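Local coordinates for protein hydrogenase maturation factor (Thermoanaerobacter tengcongensis, PDB 3VTH) that probably transfers the carbamoyl group of carbamoyl phosphate, with ATP, to the C-terminal cysteine of HypE during maturation of [NiFe]-hydrogenases, at residues A[391-397]-A[418-423]; A[413-417]-A[446-452]. One frame throughout, in Å; residues are numbered along the deposited sequence.

How the contacts relate
The contacts take one strand each of the antiparallel pair 414-417 and 420-423, in a sheet of the Kae1-like domain. Contact 1 adds the short strand 392-393 to the outer side of 420-423; contact 2 sets the end of helix 433-449 and its exit against 414-417. Their centres lie about 11 Å apart. A backbone pair, Phe422 N to Met415 O at 2.9 Å, ties them through the sheet, and the Phe422 and Phe450 rings stack, CE1 of the first 3.6 Å from CD1 of the second. The Ile423 side chain is about 10 Å from those of the iron ligands His487 and Asp734, and about 12 Å from the bound phosphomethylphosphonic acid adenosyl ester.

Contact 1: A[391-397]-A[418-423]; sequences PILLKKE and GHYAFI
Ile392 and Ala421 form an antiparallel hydrogen-bonded pair, Ile392 N to Ala421 O and Ala421 N to Ile392 O both 2.9 Å, and Leu394 N continues the ladder to His419 O at 2.7 Å. The bond from Ala421 N is nearly straight, 172° at the hydrogen. Between these rungs Leu393 and Tyr420 form a non-hydrogen-bonded pair, their side chains on the same face of the sheet. Leu393 reaches across it with one branch: CD1 meets Tyr420 CE1 at 3.7 Å and also touches His419 CD2. Pro391 lies alongside both Tyr420 and Phe422. Its CG rests 3.5 Å from Tyr420 CD1, while its CB makes an off-centre CH-pi contact with the Phe422 ring, 4.2 Å from the centroid. His419 carries its ring between backbone N and carbonyl carbon (chi1 44°), which sets CD2 over the rim of one Tyr420 face. ND1 is turned instead to Glu397 OE1, which arrives at the imidazole edge because the glutamate chain bends at chi2 (79°). This is a His-carboxylate hydrogen bond, though modelled so short that its exact length is doubtful. On the other face, Ile392 CB approaches Ala421 CB at 4.1 Å, and Leu394 CD1 also leans on the alanine methyl. Strand 392-393 is one of the two outermost strands of its sheet within the chain, next to 420-423. Tyr420 OH is hydrogen-bonded to Asp78, whereas helix 737-749 covers the Ile392-Ala421 face, with Leu739 against Ala421 and Val743 against Leu394.

Contact 2: A[413-417]-A[446-452]; sequences FCMTK and YKKLFRV
Tyr446, in the last turn of helix 433-449, receives the ring of Phe413 in a T-shaped (edge-to-face) stack, where the helix lies on a strand of the actin-like ATPase fold to which the Kae1-like domain belongs. The planes stand at 83° with centroids 5.1 Å apart, and Phe413 CZ sits over the rim of the tyrosine face. Phe413 CG lies between its backbone N and carbonyl carbon (chi1 59°), swinging the ring edge toward the helix; the phenol OH of Tyr446 is hydrogen-bonded to His425. Next, Lys447 offers its CG to Met415 CE, a tight 3.4 Å contact, before its amine turns to a salt bridge with Glu444. The methionine chain, extended beyond CG, also lays CE 3.7 Å from Tyr446 CB. Phe450 N still bonds to Tyr446 O, but Phe450 is the first residue to leave helical geometry. Arg451 then takes positive phi (58°), and its guanidinium turns off to Asp148 and Glu100. Into this helix end comes the extended Lys417 chain, whose NZ reaches Arg451 O at 2.7 Å from above the carbonyl plane and makes a weak bond to Phe450 O. Its positive charge may be favoured by the carbonyl-rich end. A methionine in place of Lys417 would probably leave Arg451 O without this donor and the helix end without a compensating charge. Val452 N returns to Lys447 O at 2.9 Å: with the weak bond from Arg451 N to Lys448 O, this is a Schellman motif. Val452 closes the contact with CG1 set 3.9 Å from Met415 CB.

Contact 1: A[391-397]-A[418-423]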
loop_
_atom_site.group_PDB
_atom_site.type_symbol
_atom_site.label_atom_id
_atom_site.label_comp_id
_atom_site.label_asym_id
_atom_site.label_seq_id
_atom_site.Cartn_x
_atom_site.Cartn_y
_atom_site.Cartn_z
ATOM N N PRO A 391 11.581 3.182 2.314
ATOM C CA PRO A 391 11.156 4.311 3.132
ATOM C C PRO A 391 10.706 5.515 2.303
ATOM O O PRO A 391 11.042 5.625 1.118
ATOM C CB PRO A 391 12.410 4.656 3.927
ATOM C CG PRO A 391 13.565 4.248 2.979
ATOM C CD PRO A 391 13.050 2.988 2.348
ATOM N N ILE A 392 9.932 6.387 2.940
ATOM C CA ILE A 392 9.656 7.720 2.427
ATOM C C ILE A 392 10.841 8.617 2.803
ATOM O O ILE A 392 11.267 8.656 3.961
ATOM C CB ILE A 392 8.334 8.292 3.014
ATOM C CG1 ILE A 392 7.143 7.353 2.720
ATOM C CG2 ILE A 392 8.048 9.716 2.503
ATOM C CD1 ILE A 392 7.021 6.898 1.276
ATOM N N LEU A 393 11.368 9.325 1.814
ATOM C CA LEU A 393 12.506 10.209 2.032
ATOM C C LEU A 393 12.059 11.514 2.660
ATOM O O LEU A 393 11.127 12.177 2.169
ATOM C CB LEU A 393 13.253 10.462 0.721
ATOM C CG LEU A 393 14.663 11.070 0.812
ATOM C CD1 LEU A 393 15.581 10.201 1.660
ATOM C CD2 LEU A 393 15.268 11.311 -0.587
ATOM N N LEU A 394 12.702 11.865 3.769
ATOM C CA LEU A 394 12.464 13.158 4.400
ATOM C C LEU A 394 13.529 14.171 3.945
ATOM O O LEU A 394 14.645 13.798 3.639
ATOM C CB LEU A 394 12.421 13.006 5.926
ATOM C CG LEU A 394 11.385 11.972 6.420
ATOM C CD1 LEU A 394 11.465 11.706 7.918
ATOM C CD2 LEU A 394 9.963 12.383 6.018
ATOM N N LYS A 395 13.160 15.448 3.902
ATOM C CA LYS A 395 14.067 16.530 3.474
ATOM C C LYS A 395 15.209 16.731 4.471
ATOM O O LYS A 395 16.356 16.945 4.085
ATOM C CB LYS A 395 13.259 17.823 3.292
ATOM C CG LYS A 395 14.057 19.061 2.902
ATOM C CD LYS A 395 13.208 20.327 3.115
ATOM C CE LYS A 395 14.044 21.609 3.062
ATOM N NZ LYS A 395 14.616 21.862 1.699
ATOM N N LYS A 396 14.891 16.633 5.754
ATOM C CA LYS A 396 15.858 16.882 6.814
ATOM C C LYS A 396 15.980 15.644 7.704
ATOM O O LYS A 396 15.010 14.888 7.848
ATOM C CB LYS A 396 15.373 18.080 7.643
ATOM C CG LYS A 396 16.444 18.762 8.469
ATOM C CD LYS A 396 15.833 19.617 9.574
ATOM C CE LYS A 396 16.895 20.006 10.597
ATOM N NZ LYS A 396 17.566 18.788 11.162
ATOM N N GLU A 397 17.149 15.445 8.317
ATOM C CA GLU A 397 17.305 14.398 9.338
ATOM C C GLU A 397 16.354 14.644 10.514
ATOM O O GLU A 397 16.083 15.798 10.870
ATOM C CB GLU A 397 18.751 14.310 9.840
ATOM C CG GLU A 397 19.651 13.408 8.971
ATOM C CD GLU A 397 20.117 14.094 7.697
ATOM O OE1 GLU A 397 20.135 13.436 6.637
ATOM O OE2 GLU A 397 20.467 15.299 7.757
ATOM N N GLY A 418 17.213 8.898 10.787
ATOM C CA GLY A 418 17.985 9.664 9.803
ATOM C C GLY A 418 17.009 10.505 9.003
ATOM O O GLY A 418 16.141 11.172 9.582
ATOM N N HIS A 419 17.116 10.467 7.682
ATOM C CA HIS A 419 16.113 11.139 6.866
ATOM C C HIS A 419 15.092 10.186 6.260
ATOM O O HIS A 419 14.549 10.465 5.198
ATOM C CB HIS A 419 16.744 12.027 5.791
ATOM C CG HIS A 419 17.893 11.394 5.075
ATOM N ND1 HIS A 419 19.205 11.687 5.374
ATOM C CD2 HIS A 419 17.930 10.478 4.078
ATOM C CE1 HIS A 419 20.005 10.985 4.586
ATOM N NE2 HIS A 419 19.255 10.243 3.791
ATOM N N TYR A 420 14.814 9.074 6.942
ATOM C CA TYR A 420 13.802 8.137 6.443
ATOM C C TYR A 420 12.586 7.993 7.336
ATOM O O TYR A 420 12.697 7.995 8.554
ATOM C CB TYR A 420 14.403 6.749 6.224
ATOM C CG TYR A 420 15.585 6.693 5.285
ATOM C CD1 TYR A 420 15.446 7.016 3.938
ATOM C CD2 TYR A 420 16.829 6.263 5.735
ATOM C CE1 TYR A 420 16.521 6.932 3.067
ATOM C CE2 TYR A 420 17.929 6.190 4.862
ATOM C CZ TYR A 420 17.750 6.525 3.536
ATOM O OH TYR A 420 18.800 6.464 2.674
ATOM N N ALA A 421 11.420 7.850 6.706
ATOM C CA ALA A 421 10.214 7.420 7.397
ATOM C C ALA A 421 9.949 6.004 6.878
ATOM O O ALA A 421 9.546 5.820 5.730
ATOM C CB ALA A 421 9.045 8.352 7.079
ATOM N N PHE A 422 10.284 5.023 7.704
ATOM C CA PHE A 422 10.050 3.626 7.399
ATOM C C PHE A 422 8.608 3.309 7.752
ATOM O O PHE A 422 8.312 2.926 8.892
ATOM C CB PHE A 422 10.979 2.743 8.229
ATOM C CG PHE A 422 12.422 2.816 7.807
ATOM C CD1 PHE A 422 12.859 2.150 6.657
ATOM C CD2 PHE A 422 13.345 3.538 8.560
ATOM C CE1 PHE A 422 14.218 2.215 6.254
ATOM C CE2 PHE A 422 14.692 3.602 8.180
ATOM C CZ PHE A 422 15.133 2.943 7.031
ATOM N N ILE A 423 7.710 3.520 6.799
ATOM C CA ILE A 423 6.314 3.136 6.992
ATOM C C ILE A 423 6.184 1.616 6.714
ATOM O O ILE A 423 6.737 1.085 5.731
ATOM C CB ILE A 423 5.346 3.996 6.121
ATOM C CG1 ILE A 423 3.879 3.671 6.460
ATOM C CG2 ILE A 423 5.637 3.801 4.624
ATOM C CD1 ILE A 423 2.826 4.651 5.835
#

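Contact 2: A[413-417]-A[446-452]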
loop_
_atom_site.group_PDB
_atom_site.type_symbol
_atom_site.label_atom_id
_atom_site.label_comp_id
_atom_site.label_asym_id
_atom_site.label_seq_id
_atom_site.Cartn_x
_atom_site.Cartn_y
_atom_site.Cartn_z
ATOM N N PHE A 413 2.157 1.132 10.766
ATOM C CA PHE A 413 2.915 1.947 11.701
ATOM C C PHE A 413 4.086 2.559 10.942
ATOM O O PHE A 413 4.387 2.135 9.830
ATOM C CB PHE A 413 3.390 1.108 12.905
ATOM C CG PHE A 413 4.272 -0.059 12.533
ATOM C CD1 PHE A 413 5.636 0.121 12.327
ATOM C CD2 PHE A 413 3.734 -1.341 12.403
ATOM C CE1 PHE A 413 6.478 -0.972 11.986
ATOM C CE2 PHE A 413 4.557 -2.440 12.069
ATOM C CZ PHE A 413 5.923 -2.257 11.863
ATOM N N CYS A 414 4.711 3.593 11.511
ATOM C CA CYS A 414 5.839 4.255 10.853
ATOM C C CYS A 414 6.919 4.572 11.882
ATOM O O CYS A 414 6.594 5.012 12.981
ATOM C CB CYS A 414 5.356 5.529 10.136
ATOM S SG CYS A 414 6.631 6.460 9.259
ATOM N N MET A 415 8.185 4.308 11.540
ATOM C CA MET A 415 9.331 4.611 12.412
ATOM C C MET A 415 10.313 5.500 11.679
ATOM O O MET A 415 10.704 5.199 10.549
ATOM C CB MET A 415 10.121 3.344 12.766
ATOM C CG MET A 415 9.354 2.290 13.475
ATOM S SD MET A 415 10.324 0.759 13.524
ATOM C CE MET A 415 9.074 -0.202 14.365
ATOM N N THR A 416 10.757 6.564 12.332
ATOM C CA THR A 416 11.690 7.473 11.694
ATOM C C THR A 416 13.119 7.206 12.149
ATOM O O THR A 416 13.356 6.780 13.282
ATOM C CB THR A 416 11.361 8.949 12.006
ATOM O OG1 THR A 416 11.333 9.142 13.421
ATOM C CG2 THR A 416 10.010 9.314 11.409
ATOM N N LYS A 417 14.050 7.416 11.225
ATOM C CA LYS A 417 15.477 7.392 11.536
ATOM C C LYS A 417 16.225 8.082 10.413
ATOM O O LYS A 417 15.903 7.876 9.225
ATOM C CB LYS A 417 16.004 5.964 11.711
ATOM C CG LYS A 417 17.243 5.935 12.631
ATOM C CD LYS A 417 17.640 4.531 12.957
ATOM C CE LYS A 417 18.841 4.498 13.864
ATOM N NZ LYS A 417 19.421 3.158 13.691
ATOM N N TYR A 446 10.717 -4.636 12.665
ATOM C CA TYR A 446 11.163 -3.409 12.003
ATOM C C TYR A 446 12.189 -2.679 12.879
ATOM O O TYR A 446 13.181 -2.161 12.371
ATOM C CB TYR A 446 9.965 -2.504 11.675
ATOM C CG TYR A 446 9.327 -2.752 10.308
ATOM C CD1 TYR A 446 9.356 -1.765 9.318
ATOM C CD2 TYR A 446 8.685 -3.961 10.017
ATOM C CE1 TYR A 446 8.769 -1.970 8.070
ATOM C CE2 TYR A 446 8.077 -4.186 8.768
ATOM C CZ TYR A 446 8.121 -3.177 7.805
ATOM O OH TYR A 446 7.532 -3.381 6.577
ATOM N N LYS A 447 11.953 -2.647 14.193
ATOM C CA LYS A 447 12.939 -2.070 15.128
ATOM C C LYS A 447 14.290 -2.767 15.062
ATOM O O LYS A 447 15.332 -2.118 15.103
ATOM C CB LYS A 447 12.439 -2.086 16.577
ATOM C CG LYS A 447 11.275 -1.107 16.845
ATOM C CD LYS A 447 10.953 -0.995 18.344
ATOM C CE LYS A 447 10.490 -2.298 18.921
ATOM N NZ LYS A 447 10.191 -2.160 20.379
ATOM N N LYS A 448 14.270 -4.089 14.975
ATOM C CA LYS A 448 15.501 -4.855 14.838
ATOM C C LYS A 448 16.118 -4.664 13.456
ATOM O O LYS A 448 17.313 -4.422 13.328
ATOM C CB LYS A 448 15.236 -6.341 15.077
ATOM C CG LYS A 448 14.794 -6.658 16.490
ATOM C CD LYS A 448 14.832 -8.168 16.754
ATOM C CE LYS A 448 13.869 -8.532 17.887
ATOM N NZ LYS A 448 14.283 -7.895 19.182
ATOM N N LEU A 449 15.302 -4.778 12.416
ATOM C CA LEU A 449 15.828 -4.728 11.057
ATOM C C LEU A 449 16.490 -3.368 10.754
ATOM O O LEU A 449 17.582 -3.312 10.170
ATOM C CB LEU A 449 14.729 -5.040 10.042
ATOM C CG LEU A 449 15.176 -5.211 8.583
ATOM C CD1 LEU A 449 16.316 -6.229 8.459
ATOM C CD2 LEU A 449 13.996 -5.622 7.744
ATOM N N PHE A 450 15.825 -2.286 11.161
ATOM C CA PHE A 450 16.324 -0.941 10.885
ATOM C C PHE A 450 17.028 -0.245 12.059
ATOM O O PHE A 450 17.367 0.940 11.961
ATOM C CB PHE A 450 15.206 -0.076 10.284
ATOM C CG PHE A 450 14.637 -0.655 9.025
ATOM C CD1 PHE A 450 15.438 -0.791 7.885
ATOM C CD2 PHE A 450 13.322 -1.105 8.980
ATOM C CE1 PHE A 450 14.920 -1.345 6.712
ATOM C CE2 PHE A 450 12.802 -1.667 7.814
ATOM C CZ PHE A 450 13.602 -1.785 6.680
ATOM N N ARG A 451 17.261 -0.989 13.143
ATOM C CA ARG A 451 17.968 -0.484 14.331
ATOM C C ARG A 451 17.291 0.755 14.946
ATOM O O ARG A 451 17.959 1.702 15.358
ATOM C CB ARG A 451 19.443 -0.207 14.011
ATOM C CG ARG A 451 20.314 -1.470 13.911
ATOM C CD ARG A 451 20.187 -2.177 12.570
ATOM N NE ARG A 451 21.254 -3.164 12.405
ATOM C CZ ARG A 451 21.071 -4.451 12.101
ATOM N NH1 ARG A 451 19.841 -4.927 11.891
ATOM N NH2 ARG A 451 22.126 -5.259 11.994
ATOM N N VAL A 452 15.965 0.734 14.993
ATOM C CA VAL A 452 15.192 1.836 15.543
ATOM C C VAL A 452 14.880 1.571 17.020
ATOM O O VAL A 452 14.312 0.535 17.377
ATOM C CB VAL A 452 13.851 2.058 14.769
ATOM C CG1 VAL A 452 13.095 3.256 15.332
ATOM C CG2 VAL A 452 14.093 2.219 13.256
#